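Local atomic coordinates of serine-threonine phosphatase 2C (Toxoplasma gondii, PDB entry 2I44), a protein that probably removes phosphate groups from phosphoserine and phosphothreonine of proteins, as a PP2C-family phosphatase, and binds calcium ions. Residues Tyr135-Thr139 / Gln223-Tyr229; Asn171-Leu175 / Trp269-Ala275; His258-Ile262 / Ala277-Met282. All coordinates share one frame; numbering follows the deposited sequence.

Contact 1 of 3, residues Tyr135-Thr139 / Gln223-Tyr229; sequences YASST and QPMQLQY
The ring of Y135 lies flat against the backbone of P224 and M225, and this is where the start of a strand in a PP2C-type phosphatase meets a loop running alongside it. With CG beside its backbone N (chi1 -65°), Y135 sends its ring toward the loop. One face receives the amide N of M225, which stands 3.4 Å above the plane over the ring centre. Toward CG, selenomethionine M225 adds a CH-pi contact, its CB 3.8 Å from the centroid of the Y135 ring; its chain then bends away and leaves only CB and CG in touch. At the far end, the Y135 hydroxyl rests on P224, with OH 3.8 Å from CB, the two side chains lying alongside one another.

A second aromatic group reverses the roles at the other end. With chi1 at 45°, Y229 has CG between the backbone N and the carbonyl carbon, which turns the ring toward the strand. Methyl CG2 of T139 sits over one face of that ring, 3.8 Å from the Y229 centroid and 17° off the normal. Between the two tyrosines, branch CD1 of L227 meets OG of S137 at 3.6 Å. That hydroxyl is held within its own segment: S137 OG donates to the carbonyl O of Y135 at 2.8 Å, approaching from above the carbonyl plane.

T139 carries a polar role too, since OG1 hydrogen-bonds to S158 OG and to the backbone N of D60, a calcium ligand. The contact thus sits beside the metal site: strand 137-146 pairs with strand 53-62 and with strand 233-234, while 223-229 follows helix 214-219, whose R217 touches Y135, and L227 bonds through its backbone to I209 of strand 208-210.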
# COMPACT_ATOMS: atom_id res chain seq x y z
N TYR A 135 5.07 16.35 9.83
CA TYR A 135 4.94 15.92 8.45
C TYR A 135 5.17 14.44 8.18
O TYR A 135 5.04 14.00 7.04
CB TYR A 135 5.87 16.76 7.57
CG TYR A 135 5.49 18.23 7.54
CD1 TYR A 135 4.47 18.69 6.70
CD2 TYR A 135 6.13 19.16 8.37
CE1 TYR A 135 4.09 20.03 6.69
CE2 TYR A 135 5.75 20.51 8.37
CZ TYR A 135 4.73 20.94 7.52
OH TYR A 135 4.36 22.26 7.51
N ALA A 136 5.51 13.68 9.21
CA ALA A 136 5.73 12.25 9.02
C ALA A 136 4.51 11.68 8.30
O ALA A 136 3.38 11.80 8.77
CB ALA A 136 5.92 11.54 10.37
N SER A 137 4.75 11.08 7.13
CA SER A 137 3.69 10.51 6.31
C SER A 137 4.08 9.14 5.76
O SER A 137 5.22 8.68 5.92
CB SER A 137 3.39 11.43 5.12
OG SER A 137 3.09 12.75 5.54
N SER A 138 3.13 8.49 5.09
CA SER A 138 3.37 7.19 4.48
C SER A 138 2.32 6.86 3.42
O SER A 138 1.14 7.22 3.55
CB SER A 138 3.37 6.09 5.56
OG SER A 138 3.60 4.80 5.00
N THR A 139 2.75 6.20 2.36
CA THR A 139 1.82 5.77 1.33
C THR A 139 1.30 4.45 1.88
O THR A 139 1.73 3.98 2.94
CB THR A 139 2.51 5.41 0.02
OG1 THR A 139 3.32 4.25 0.25
CG2 THR A 139 3.36 6.55 -0.50
N GLN A 223 11.26 24.42 8.86
CA GLN A 223 11.38 23.50 7.74
C GLN A 223 10.06 22.84 7.34
O GLN A 223 9.87 21.64 7.57
CB GLN A 223 12.42 22.43 8.07
CG GLN A 223 13.83 22.97 8.18
CD GLN A 223 14.73 22.06 8.98
OE1 GLN A 223 14.47 21.77 10.15
NE2 GLN A 223 15.82 21.60 8.35
N PRO A 224 9.14 23.61 6.73
CA PRO A 224 7.86 23.05 6.30
C PRO A 224 8.14 21.99 5.23
O PRO A 224 9.08 22.14 4.45
CB PRO A 224 7.12 24.27 5.75
CG PRO A 224 8.23 25.10 5.20
CD PRO A 224 9.27 25.01 6.30
N MSE A 225 7.34 20.93 5.19
CA MSE A 225 7.56 19.87 4.22
C MSE A 225 6.50 19.76 3.14
O MSE A 225 5.38 20.26 3.28
CB MSE A 225 7.71 18.53 4.93
CG MSE A 225 8.88 18.46 5.91
SE MSE A 225 10.62 18.53 5.02
CE MSE A 225 11.14 20.31 5.50
N GLN A 226 6.88 19.09 2.05
CA GLN A 226 6.04 18.86 0.89
C GLN A 226 6.04 17.38 0.52
O GLN A 226 6.93 16.64 0.91
CB GLN A 226 6.57 19.64 -0.31
CG GLN A 226 6.60 21.14 -0.13
CD GLN A 226 7.55 21.82 -1.10
OE1 GLN A 226 8.77 21.65 -1.02
NE2 GLN A 226 6.99 22.59 -2.04
N LEU A 227 5.03 16.96 -0.24
CA LEU A 227 4.93 15.57 -0.67
C LEU A 227 4.63 15.53 -2.15
O LEU A 227 4.05 16.47 -2.70
CB LEU A 227 3.82 14.85 0.11
CG LEU A 227 3.97 14.81 1.63
CD1 LEU A 227 2.79 14.07 2.23
CD2 LEU A 227 5.28 14.10 1.99
N GLN A 228 5.02 14.45 -2.81
CA GLN A 228 4.75 14.32 -4.23
C GLN A 228 3.57 13.41 -4.53
O GLN A 228 3.36 13.00 -5.66
CB GLN A 228 6.02 13.87 -4.96
CG GLN A 228 7.04 15.00 -5.03
CD GLN A 228 8.36 14.58 -5.63
OE1 GLN A 228 9.00 13.64 -5.16
NE2 GLN A 228 8.78 15.28 -6.68
N TYR A 229 2.80 13.10 -3.49
CA TYR A 229 1.57 12.32 -3.65
C TYR A 229 0.51 13.05 -2.82
O TYR A 229 0.82 13.66 -1.79
CB TYR A 229 1.75 10.85 -3.23
CG TYR A 229 2.48 10.59 -1.94
CD1 TYR A 229 1.79 10.46 -0.74
CD2 TYR A 229 3.86 10.41 -1.93
CE1 TYR A 229 2.46 10.17 0.45
CE2 TYR A 229 4.54 10.12 -0.75
CZ TYR A 229 3.83 10.00 0.43
OH TYR A 229 4.49 9.69 1.60

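Contact 2 of 3, residues Asn171-Leu175 / Trp269-Ala275; sequences NCEFL and WDVMSAA
F174, on an edge strand, meets W269 at the end of helix 266-269 and A274 at the start of helix 274-286, in the beta-sandwich of the PP2C fold, with helices packed on its sheets. Strand 169-174 is an outermost strand of its six-stranded antiparallel sheet, and helix 274-286 begins beside it.

The aromatic interaction is a T-shaped pair. F174 presents its edge to the face of W269, the planes standing at 86° and the centroid of the phenyl ring 4.8 Å from that of the six-membered indole ring. CE1 and CZ of F174 do the touching, and CE1 hovers 3.4 Å above the indole plane, displaced toward the rim. A chi1 of -77°, with CG beside the backbone N, brings the end of F174 nearer to the loop than its CB direction alone would suggest. The indole is fixed from its polar side, where NE1 hydrogen-bonds to the carbonyl O of R159; the same arginine makes a cation-pi contact with F174.

CH-pi contact supplies the second element. The methyl CB of A274 lies over the centre of the F174 face, 3.8 Å from the ring centroid and only 10° off the normal, so the phenyl ring meets indole at its edge and alanine on its face.

Polar interactions fix the start of the helix. S273 occupies the N-cap position, its hydroxyl capping a backbone N just beyond the segment, and its own amide N is hydrogen-bonded to Q276 OE1, a pattern consistent with a capping box.

Plain apolar packing continues along the strand. C172 points toward the helix, and its CB approaches CB of A275 at 4.0 Å. The closest approach between C172 and A275 is from side chain to backbone, CB of C172 lying 3.6 Å from CA of A275.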
# COMPACT_ATOMS: atom_id res chain seq x y z
N ASN A 171 -1.33 -11.74 -18.47
CA ASN A 171 -1.87 -10.38 -18.47
C ASN A 171 -1.36 -9.70 -17.19
O ASN A 171 -1.60 -10.18 -16.08
CB ASN A 171 -3.40 -10.42 -18.48
CG ASN A 171 -4.03 -9.04 -18.50
OD1 ASN A 171 -3.95 -8.29 -17.53
ND2 ASN A 171 -4.67 -8.70 -19.62
N CYS A 172 -0.64 -8.59 -17.35
CA CYS A 172 -0.05 -7.88 -16.23
C CYS A 172 -0.50 -6.43 -16.16
O CYS A 172 -0.35 -5.68 -17.12
CB CYS A 172 1.47 -7.93 -16.35
SG CYS A 172 2.09 -9.61 -16.46
N GLU A 173 -1.03 -6.04 -15.00
CA GLU A 173 -1.52 -4.67 -14.84
C GLU A 173 -1.40 -4.22 -13.38
O GLU A 173 -1.23 -5.03 -12.48
CB GLU A 173 -2.99 -4.60 -15.25
CG GLU A 173 -3.93 -5.29 -14.25
CD GLU A 173 -5.41 -5.01 -14.53
OE1 GLU A 173 -5.73 -3.85 -14.88
OE2 GLU A 173 -6.24 -5.93 -14.37
N PHE A 174 -1.49 -2.91 -13.18
CA PHE A 174 -1.46 -2.34 -11.83
C PHE A 174 -2.93 -2.23 -11.44
O PHE A 174 -3.77 -1.90 -12.27
CB PHE A 174 -0.83 -0.95 -11.84
CG PHE A 174 0.66 -0.95 -11.93
CD1 PHE A 174 1.43 -1.63 -10.99
CD2 PHE A 174 1.30 -0.27 -12.96
CE1 PHE A 174 2.81 -1.62 -11.06
CE2 PHE A 174 2.68 -0.26 -13.04
CZ PHE A 174 3.44 -0.93 -12.09
N LEU A 175 -3.25 -2.54 -10.18
CA LEU A 175 -4.63 -2.43 -9.73
C LEU A 175 -4.86 -1.08 -9.07
O LEU A 175 -5.97 -0.75 -8.65
CB LEU A 175 -4.95 -3.55 -8.72
CG LEU A 175 -4.85 -4.98 -9.26
CD1 LEU A 175 -5.10 -5.98 -8.13
CD2 LEU A 175 -5.86 -5.17 -10.38
N TRP A 269 8.79 0.20 -8.43
CA TRP A 269 8.08 0.66 -9.61
C TRP A 269 8.72 1.80 -10.41
O TRP A 269 8.49 1.92 -11.60
CB TRP A 269 6.65 1.03 -9.21
CG TRP A 269 5.94 -0.11 -8.53
CD1 TRP A 269 5.30 -0.08 -7.32
CD2 TRP A 269 5.81 -1.45 -9.02
NE1 TRP A 269 4.77 -1.31 -7.03
CE2 TRP A 269 5.07 -2.17 -8.06
CE3 TRP A 269 6.24 -2.11 -10.17
CZ2 TRP A 269 4.75 -3.53 -8.22
CZ3 TRP A 269 5.92 -3.47 -10.34
CH2 TRP A 269 5.18 -4.16 -9.36
N ASP A 270 9.51 2.64 -9.76
CA ASP A 270 10.14 3.72 -10.51
C ASP A 270 11.11 3.11 -11.53
O ASP A 270 11.47 3.74 -12.52
CB ASP A 270 10.88 4.69 -9.58
CG ASP A 270 9.92 5.59 -8.81
OD1 ASP A 270 8.76 5.74 -9.25
OD2 ASP A 270 10.33 6.15 -7.77
N VAL A 271 11.49 1.85 -11.30
CA VAL A 271 12.40 1.17 -12.20
C VAL A 271 11.74 0.10 -13.08
O VAL A 271 11.95 0.06 -14.29
CB VAL A 271 13.56 0.50 -11.43
CG1 VAL A 271 14.52 -0.15 -12.40
CG2 VAL A 271 14.28 1.53 -10.57
N MSE A 272 10.94 -0.76 -12.46
CA MSE A 272 10.28 -1.86 -13.17
C MSE A 272 8.80 -1.66 -13.52
O MSE A 272 8.05 -1.08 -12.74
CB MSE A 272 10.42 -3.14 -12.34
CG MSE A 272 11.84 -3.55 -12.02
SE MSE A 272 12.80 -4.06 -13.63
CE MSE A 272 14.57 -3.42 -13.15
N SER A 273 8.39 -2.15 -14.69
CA SER A 273 6.98 -2.07 -15.12
C SER A 273 6.25 -3.26 -14.50
O SER A 273 6.88 -4.19 -14.00
CB SER A 273 6.87 -2.20 -16.64
OG SER A 273 6.98 -3.57 -17.02
N ALA A 274 4.92 -3.25 -14.54
CA ALA A 274 4.13 -4.34 -13.96
C ALA A 274 4.51 -5.68 -14.59
O ALA A 274 4.76 -6.66 -13.89
CB ALA A 274 2.63 -4.06 -14.14
N ALA A 275 4.56 -5.72 -15.92
CA ALA A 275 4.92 -6.94 -16.64
C ALA A 275 6.32 -7.43 -16.26
O ALA A 275 6.53 -8.63 -16.08
CB ALA A 275 4.82 -6.72 -18.15

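Contact 3 of 3, residues His258-Ile262 / Ala277-Met282; sequences HRVMI and AVEIAM
A helix laid across the face of an antiparallel sheet is the motif here: helix 277-282 packs on strand 258-262, with the segment axes 9.4 Å apart at their closest and their directions 116° apart. Three strand side chains, R259, V260 and I262, meet the helix. R259 and V260 are consecutive, yet both point toward it because the chain forms a classic beta bulge there, the two residues facing G163 on the neighbouring strand.

I262 enters among the helix residues through its terminal methyl. Its chain extends from CB (chi2 176°), so that CD1 slots between small residues one turn apart, 3.9 Å from CB of A277 and 3.9 Å from CB of A281. The same methyl lies 3.7 Å from the carbonyl O of A277, which accepts the helical hydrogen bond from A281 N.

V260 uses a single branch. CG1 occupies the position between backbone N and carbonyl carbon (chi1 57°), from which it meets CG1 of V278 at 3.9 Å and the selenium of M282 at 3.8 Å. Selenomethionine M282 folds back at chi2 and chi3, bringing its end closer to the strand; its CE then rests on the aliphatic base of R259, 3.7 Å from CB. Beyond that, the arginine leads away, bonding through NH1 to P256 O and through NE in a salt bridge to E165.

Apolar packing of this kind, from small and branched side chains and a selenomethionine, with F319 also touching V260 and M282, is how a helical layer seats on one sheet of the PP2C beta-sandwich.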
# COMPACT_ATOMS: atom_id res chain seq x y z
N HIS A 258 -5.81 -16.29 -11.93
CA HIS A 258 -5.00 -15.36 -11.15
C HIS A 258 -3.78 -16.09 -10.60
O HIS A 258 -3.90 -17.05 -9.83
CB HIS A 258 -5.85 -14.73 -10.05
CG HIS A 258 -6.75 -13.64 -10.54
ND1 HIS A 258 -6.48 -12.31 -10.36
CD2 HIS A 258 -7.87 -13.70 -11.30
CE1 HIS A 258 -7.39 -11.58 -10.98
NE2 HIS A 258 -8.25 -12.40 -11.56
N ARG A 259 -2.60 -15.62 -11.00
CA ARG A 259 -1.35 -16.26 -10.60
C ARG A 259 -0.54 -15.58 -9.52
O ARG A 259 -0.02 -16.23 -8.61
CB ARG A 259 -0.46 -16.43 -11.84
CG ARG A 259 -1.04 -17.33 -12.91
CD ARG A 259 -0.73 -18.79 -12.63
NE ARG A 259 -1.41 -19.67 -13.59
CZ ARG A 259 -2.71 -19.94 -13.56
NH1 ARG A 259 -3.48 -19.42 -12.61
NH2 ARG A 259 -3.24 -20.74 -14.49
N VAL A 260 -0.40 -14.26 -9.60
CA VAL A 260 0.41 -13.58 -8.62
C VAL A 260 0.05 -12.11 -8.40
O VAL A 260 -0.36 -11.41 -9.32
CB VAL A 260 1.90 -13.69 -9.01
CG1 VAL A 260 2.11 -13.13 -10.41
CG2 VAL A 260 2.78 -12.97 -8.00
N MSE A 261 0.18 -11.67 -7.16
CA MSE A 261 -0.09 -10.30 -6.79
C MSE A 261 1.20 -9.79 -6.18
O MSE A 261 1.86 -10.51 -5.42
CB MSE A 261 -1.24 -10.24 -5.78
CG MSE A 261 -1.58 -8.84 -5.28
SE MSE A 261 -3.14 -8.83 -4.11
CE MSE A 261 -4.39 -7.99 -5.32
N ILE A 262 1.59 -8.57 -6.52
CA ILE A 262 2.82 -7.99 -6.01
C ILE A 262 2.56 -6.62 -5.39
O ILE A 262 2.13 -5.69 -6.08
CB ILE A 262 3.88 -7.82 -7.13
CG1 ILE A 262 4.20 -9.17 -7.76
CG2 ILE A 262 5.14 -7.17 -6.57
CD1 ILE A 262 5.16 -9.09 -8.94
N ALA A 277 7.94 -6.94 -13.44
CA ALA A 277 7.92 -7.46 -12.08
C ALA A 277 7.30 -8.85 -12.04
O ALA A 277 7.85 -9.77 -11.43
CB ALA A 277 7.15 -6.51 -11.16
N VAL A 278 6.16 -9.02 -12.69
CA VAL A 278 5.50 -10.31 -12.70
C VAL A 278 6.40 -11.39 -13.31
O VAL A 278 6.53 -12.48 -12.76
CB VAL A 278 4.17 -10.25 -13.47
CG1 VAL A 278 3.60 -11.64 -13.65
CG2 VAL A 278 3.19 -9.37 -12.72
N GLU A 279 7.02 -11.07 -14.43
CA GLU A 279 7.91 -12.00 -15.11
C GLU A 279 9.04 -12.44 -14.18
O GLU A 279 9.28 -13.64 -14.02
CB GLU A 279 8.51 -11.36 -16.36
CG GLU A 279 9.61 -12.19 -17.00
CD GLU A 279 10.05 -11.64 -18.35
OE1 GLU A 279 9.32 -11.85 -19.34
OE2 GLU A 279 11.12 -11.00 -18.41
N ILE A 280 9.73 -11.48 -13.57
CA ILE A 280 10.82 -11.77 -12.65
C ILE A 280 10.34 -12.64 -11.49
O ILE A 280 10.99 -13.62 -11.13
CB ILE A 280 11.43 -10.47 -12.08
CG1 ILE A 280 12.09 -9.66 -13.20
CG2 ILE A 280 12.46 -10.79 -11.00
CD1 ILE A 280 12.64 -8.33 -12.76
N ALA A 281 9.19 -12.27 -10.92
CA ALA A 281 8.61 -13.01 -9.81
C ALA A 281 8.17 -14.42 -10.25
O ALA A 281 8.40 -15.39 -9.53
CB ALA A 281 7.42 -12.25 -9.24
N MSE A 282 7.54 -14.51 -11.41
CA MSE A 282 7.07 -15.80 -11.93
C MSE A 282 8.24 -16.74 -12.20
O MSE A 282 8.18 -17.93 -11.91
CB MSE A 282 6.27 -15.60 -13.22
CG MSE A 282 4.88 -15.05 -13.02
SE MSE A 282 3.79 -16.21 -11.93
CE MSE A 282 2.80 -17.12 -13.34

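In the fold
Contacts 2 and 3 share helix 274-286 and the sheet containing strands 169-174 and 258-264; their centres are 9 Å apart, and W269 touches A277 while C172 touches V278. Contact 3 is the buried one of this pair, made mainly by apolar side chains, with the base of R259 at one end, on an interior strand, whereas contact 2, at the sheet's outermost strand, is partly buried and depends on aromatic edges and faces. Contact 1 is also buried but belongs to the other large sheet, its centre about 31 Å from that of contact 3 and on the opposite side of the chain's centre. There tyrosine rings meet backbone and methyl groups, close to the calcium site.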